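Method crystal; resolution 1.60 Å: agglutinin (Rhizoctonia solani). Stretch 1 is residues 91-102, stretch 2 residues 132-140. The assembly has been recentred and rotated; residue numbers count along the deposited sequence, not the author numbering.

Stretch 1 (91-102) DIVAADKGFAIE
Stretch 2, residues 132-140: TDNQKWKFI

Stretch 1 is a hairpin: strand 91-94 pairs with strand 99-102 through alternating backbone hydrogen bonds, such as Val93 N to Ala100 O (2.9 Å) and Ala100 N to Val93 O (2.8 Å), and Ala95 N to Gly98 O (2.9 Å) closes the turn. Stretch 2 meets it at a single antiparallel bridge, and the axes of strands 99-102 and 137-140 run at 100°, so they cross rather than extend a sheet. The contact buries 593 Å².

Thr132 makes no contact with stretch 1, but its O accepts from Gln135 N (2.9 Å), shaping the turn. In the 3-10 segment, Asp133 (chi1 m, -75°) extends its carboxylate to the lysines: OD1 lies 3.0 Å from Lys136 NZ in a salt bridge and, in a long one, 3.6 Å from Lys97 NZ. Asn134, rotamer p, stays out of reach; its OD1 accepts from Thr132 OG1 (2.7 Å).

Gln135 contributes its backbone. A water accepts from Ile101 N (2.9 Å) and donates to Gln135 O (2.7 Å), linking the two stretches just beyond the bridge.

Lys136 (phi/psi -129/144; chi m, t, t, t) is nearly extended, which carries NZ to Asp96 OD1 at 2.7 Å, a hydrogen-bonded salt bridge. Asp96, rotamer p, also binds Lys97 NZ through OD2 (2.7 Å), so its carboxylate serves both amines, whose NZ atoms (Lys97 and Lys136) are 4.5 Å apart. The aliphatic part of Lys136 is useful too: CG packs on Ala95 CB at 3.8 Å. Lys136 CB covers Lys97 O at 3.3 Å, and that oxygen has no polar partner.

Trp137 (-132/135) pairs with Phe99 (-133/144), CA to CA 5.2 Å. Phe99 N donates to Trp137 O (2.8 Å, 157°) and Trp137 N to Phe99 O (2.9 Å, 150°). Gly98, at 60/-146, fits beside this bridge because an ideal CB would lie 2.4 Å from Trp137 O, a clash; instead its CA makes a CA-H...O contact with that oxygen at 3.4 Å. The indole (chi1 -58°, chi2 84°) offers one face to Ile101 CD1, 4.1 Å from the five-membered-ring centroid.

Lys138 points its CA-to-CB bond away, yet three m torsions fold the chain back until NZ is 3.5 Å from Gly98 CA.

Phe139 (chi1 -86°, chi2 63°) points toward stretch 1 and closes the apolar cluster. Its CZ meets Ile92 CG2 at 3.7 Å and Ile101 CD1 at 3.9 Å; its ring lies oblique to that of Phe99, centroids 5.4 Å apart, planes at 73°. Ile140 is out of reach.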

# COMPACT_ATOMS: atom_id res chain seq x y z
N ASP B 91 0.13 -7.86 -0.64
CA ASP B 91 0.22 -6.47 -1.07
C ASP B 91 0.08 -5.65 0.20
O ASP B 91 -0.83 -5.91 1.00
CB ASP B 91 -0.96 -6.11 -1.98
CG ASP B 91 -0.75 -6.51 -3.43
OD1 ASP B 91 0.43 -6.57 -3.89
OD2 ASP B 91 -1.77 -6.69 -4.13
N ILE B 92 0.96 -4.68 0.42
CA ILE B 92 0.87 -3.85 1.61
C ILE B 92 0.19 -2.53 1.20
O ILE B 92 0.75 -1.76 0.42
CB ILE B 92 2.27 -3.58 2.22
CG1 ILE B 92 3.06 -4.88 2.36
CG2 ILE B 92 2.13 -2.92 3.58
CD1 ILE B 92 2.31 -5.97 3.16
N VAL B 93 -1.01 -2.28 1.72
CA VAL B 93 -1.86 -1.18 1.26
C VAL B 93 -2.01 -0.12 2.35
O VAL B 93 -2.43 -0.44 3.46
CB VAL B 93 -3.29 -1.70 0.88
CG1 VAL B 93 -4.09 -0.61 0.23
CG2 VAL B 93 -3.20 -2.91 -0.06
N ALA B 94 -1.66 1.12 2.04
CA ALA B 94 -1.81 2.21 3.02
C ALA B 94 -3.23 2.35 3.57
O ALA B 94 -4.20 2.44 2.81
CB ALA B 94 -1.33 3.54 2.42
N ALA B 95 -3.37 2.36 4.89
CA ALA B 95 -4.67 2.47 5.54
C ALA B 95 -4.71 3.77 6.32
O ALA B 95 -3.68 4.41 6.50
CB ALA B 95 -4.93 1.27 6.46
N ASP B 96 -5.90 4.16 6.80
CA ASP B 96 -6.04 5.42 7.53
C ASP B 96 -5.19 5.41 8.80
O ASP B 96 -4.77 6.46 9.29
CB ASP B 96 -7.52 5.70 7.84
CG ASP B 96 -8.15 4.65 8.73
OD1 ASP B 96 -8.28 3.49 8.31
OD2 ASP B 96 -8.54 5.00 9.86
N LYS B 97 -4.95 4.21 9.32
CA LYS B 97 -3.92 3.98 10.32
C LYS B 97 -3.14 2.74 9.91
O LYS B 97 -3.73 1.69 9.62
CB LYS B 97 -4.54 3.77 11.70
CG LYS B 97 -5.28 5.01 12.22
CD LYS B 97 -6.01 4.74 13.53
CE LYS B 97 -7.29 3.98 13.30
NZ LYS B 97 -8.31 4.79 12.58
N GLY B 98 -1.82 2.85 9.88
CA GLY B 98 -0.98 1.73 9.46
C GLY B 98 -1.25 1.24 8.05
O GLY B 98 -1.58 2.02 7.15
N PHE B 99 -1.09 -0.06 7.86
CA PHE B 99 -1.26 -0.68 6.56
C PHE B 99 -2.13 -1.93 6.65
O PHE B 99 -2.05 -2.69 7.62
CB PHE B 99 0.12 -1.09 5.99
CG PHE B 99 1.05 0.07 5.68
CD1 PHE B 99 1.85 0.62 6.67
CD2 PHE B 99 1.09 0.61 4.41
CE1 PHE B 99 2.70 1.69 6.38
CE2 PHE B 99 1.93 1.68 4.12
CZ PHE B 99 2.73 2.22 5.11
N ALA B 100 -2.94 -2.16 5.62
CA ALA B 100 -3.60 -3.45 5.45
C ALA B 100 -2.62 -4.41 4.79
O ALA B 100 -1.79 -4.01 3.97
CB ALA B 100 -4.85 -3.31 4.60
N ILE B 101 -2.70 -5.69 5.17
CA ILE B 101 -1.87 -6.71 4.56
C ILE B 101 -2.76 -7.67 3.80
O ILE B 101 -3.40 -8.55 4.39
CB ILE B 101 -1.03 -7.47 5.61
CG1 ILE B 101 -0.14 -6.47 6.36
CG2 ILE B 101 -0.19 -8.54 4.93
CD1 ILE B 101 0.50 -7.09 7.59
N GLU B 102 -2.83 -7.46 2.49
CA GLU B 102 -3.80 -8.11 1.61
C GLU B 102 -3.20 -9.34 0.97
O GLU B 102 -2.04 -9.33 0.57
CB GLU B 102 -4.16 -7.16 0.46
CG GLU B 102 -5.54 -6.59 0.43
CD GLU B 102 -5.76 -5.70 -0.78
OE1 GLU B 102 -5.02 -5.84 -1.78
OE2 GLU B 102 -6.67 -4.85 -0.74
N THR B 132 -11.64 -2.50 9.33
CA THR B 132 -11.70 -2.30 10.77
C THR B 132 -10.26 -2.26 11.31
O THR B 132 -9.33 -2.78 10.67
CB THR B 132 -12.54 -3.39 11.47
OG1 THR B 132 -12.11 -4.69 11.05
CG2 THR B 132 -14.02 -3.24 11.12
N ASP B 133 -10.06 -1.62 12.46
CA ASP B 133 -8.71 -1.40 12.99
C ASP B 133 -7.93 -2.70 13.28
O ASP B 133 -6.71 -2.70 13.25
CB ASP B 133 -8.73 -0.50 14.23
CG ASP B 133 -8.95 0.96 13.88
OD1 ASP B 133 -9.08 1.26 12.68
OD2 ASP B 133 -8.99 1.80 14.81
N ASN B 134 -8.64 -3.80 13.55
CA ASN B 134 -7.95 -5.07 13.79
C ASN B 134 -7.40 -5.68 12.50
O ASN B 134 -6.70 -6.70 12.52
CB ASN B 134 -8.85 -6.07 14.51
CG ASN B 134 -10.07 -6.43 13.68
OD1 ASN B 134 -10.78 -5.55 13.18
ND2 ASN B 134 -10.29 -7.72 13.50
N GLN B 135 -7.72 -5.03 11.38
CA GLN B 135 -7.20 -5.46 10.08
C GLN B 135 -6.17 -4.46 9.55
O GLN B 135 -5.91 -4.39 8.35
CB GLN B 135 -8.34 -5.59 9.07
CG GLN B 135 -9.56 -6.33 9.58
CD GLN B 135 -10.62 -6.48 8.52
OE1 GLN B 135 -11.03 -5.50 7.88
NE2 GLN B 135 -11.06 -7.72 8.29
N LYS B 136 -5.58 -3.68 10.47
CA LYS B 136 -4.56 -2.71 10.10
C LYS B 136 -3.38 -2.92 11.01
O LYS B 136 -3.55 -3.22 12.20
CB LYS B 136 -5.07 -1.28 10.25
CG LYS B 136 -6.21 -0.94 9.28
CD LYS B 136 -6.93 0.32 9.72
CE LYS B 136 -8.29 0.40 9.03
NZ LYS B 136 -9.17 1.40 9.70
N TRP B 137 -2.18 -2.74 10.47
CA TRP B 137 -0.95 -3.06 11.19
C TRP B 137 0.04 -1.91 11.08
O TRP B 137 0.24 -1.35 10.00
CB TRP B 137 -0.33 -4.35 10.63
CG TRP B 137 -1.28 -5.54 10.70
CD1 TRP B 137 -2.26 -5.86 9.79
CD2 TRP B 137 -1.35 -6.53 11.73
NE1 TRP B 137 -2.94 -7.00 10.21
CE2 TRP B 137 -2.39 -7.42 11.39
CE3 TRP B 137 -0.64 -6.75 12.92
CZ2 TRP B 137 -2.73 -8.51 12.18
CZ3 TRP B 137 -0.97 -7.83 13.71
CH2 TRP B 137 -2.00 -8.71 13.33
N LYS B 138 0.66 -1.56 12.21
CA LYS B 138 1.75 -0.60 12.21
C LYS B 138 3.03 -1.32 11.82
O LYS B 138 3.41 -2.31 12.45
CB LYS B 138 1.92 0.05 13.58
CG LYS B 138 0.66 0.68 14.16
CD LYS B 138 0.17 1.82 13.31
CE LYS B 138 1.29 2.80 13.03
NZ LYS B 138 1.20 3.34 11.65
N PHE B 139 3.70 -0.81 10.79
CA PHE B 139 4.96 -1.37 10.35
C PHE B 139 6.11 -0.68 11.06
O PHE B 139 6.51 0.42 10.69
CB PHE B 139 5.10 -1.25 8.83
CG PHE B 139 4.45 -2.38 8.08
CD1 PHE B 139 3.09 -2.60 8.16
CD2 PHE B 139 5.22 -3.24 7.29
CE1 PHE B 139 2.49 -3.65 7.49
CE2 PHE B 139 4.62 -4.29 6.60
CZ PHE B 139 3.26 -4.49 6.70
N ILE B 140 6.63 -1.34 12.09
CA ILE B 140 7.76 -0.78 12.84
C ILE B 140 9.10 -1.31 12.35
O ILE B 140 9.47 -2.44 12.65
CB ILE B 140 7.62 -1.05 14.36
CG1 ILE B 140 6.25 -0.57 14.87
CG2 ILE B 140 8.73 -0.36 15.13
CD1 ILE B 140 5.91 -1.07 16.25
O HOH W 1 -4.55 -6.43 7.33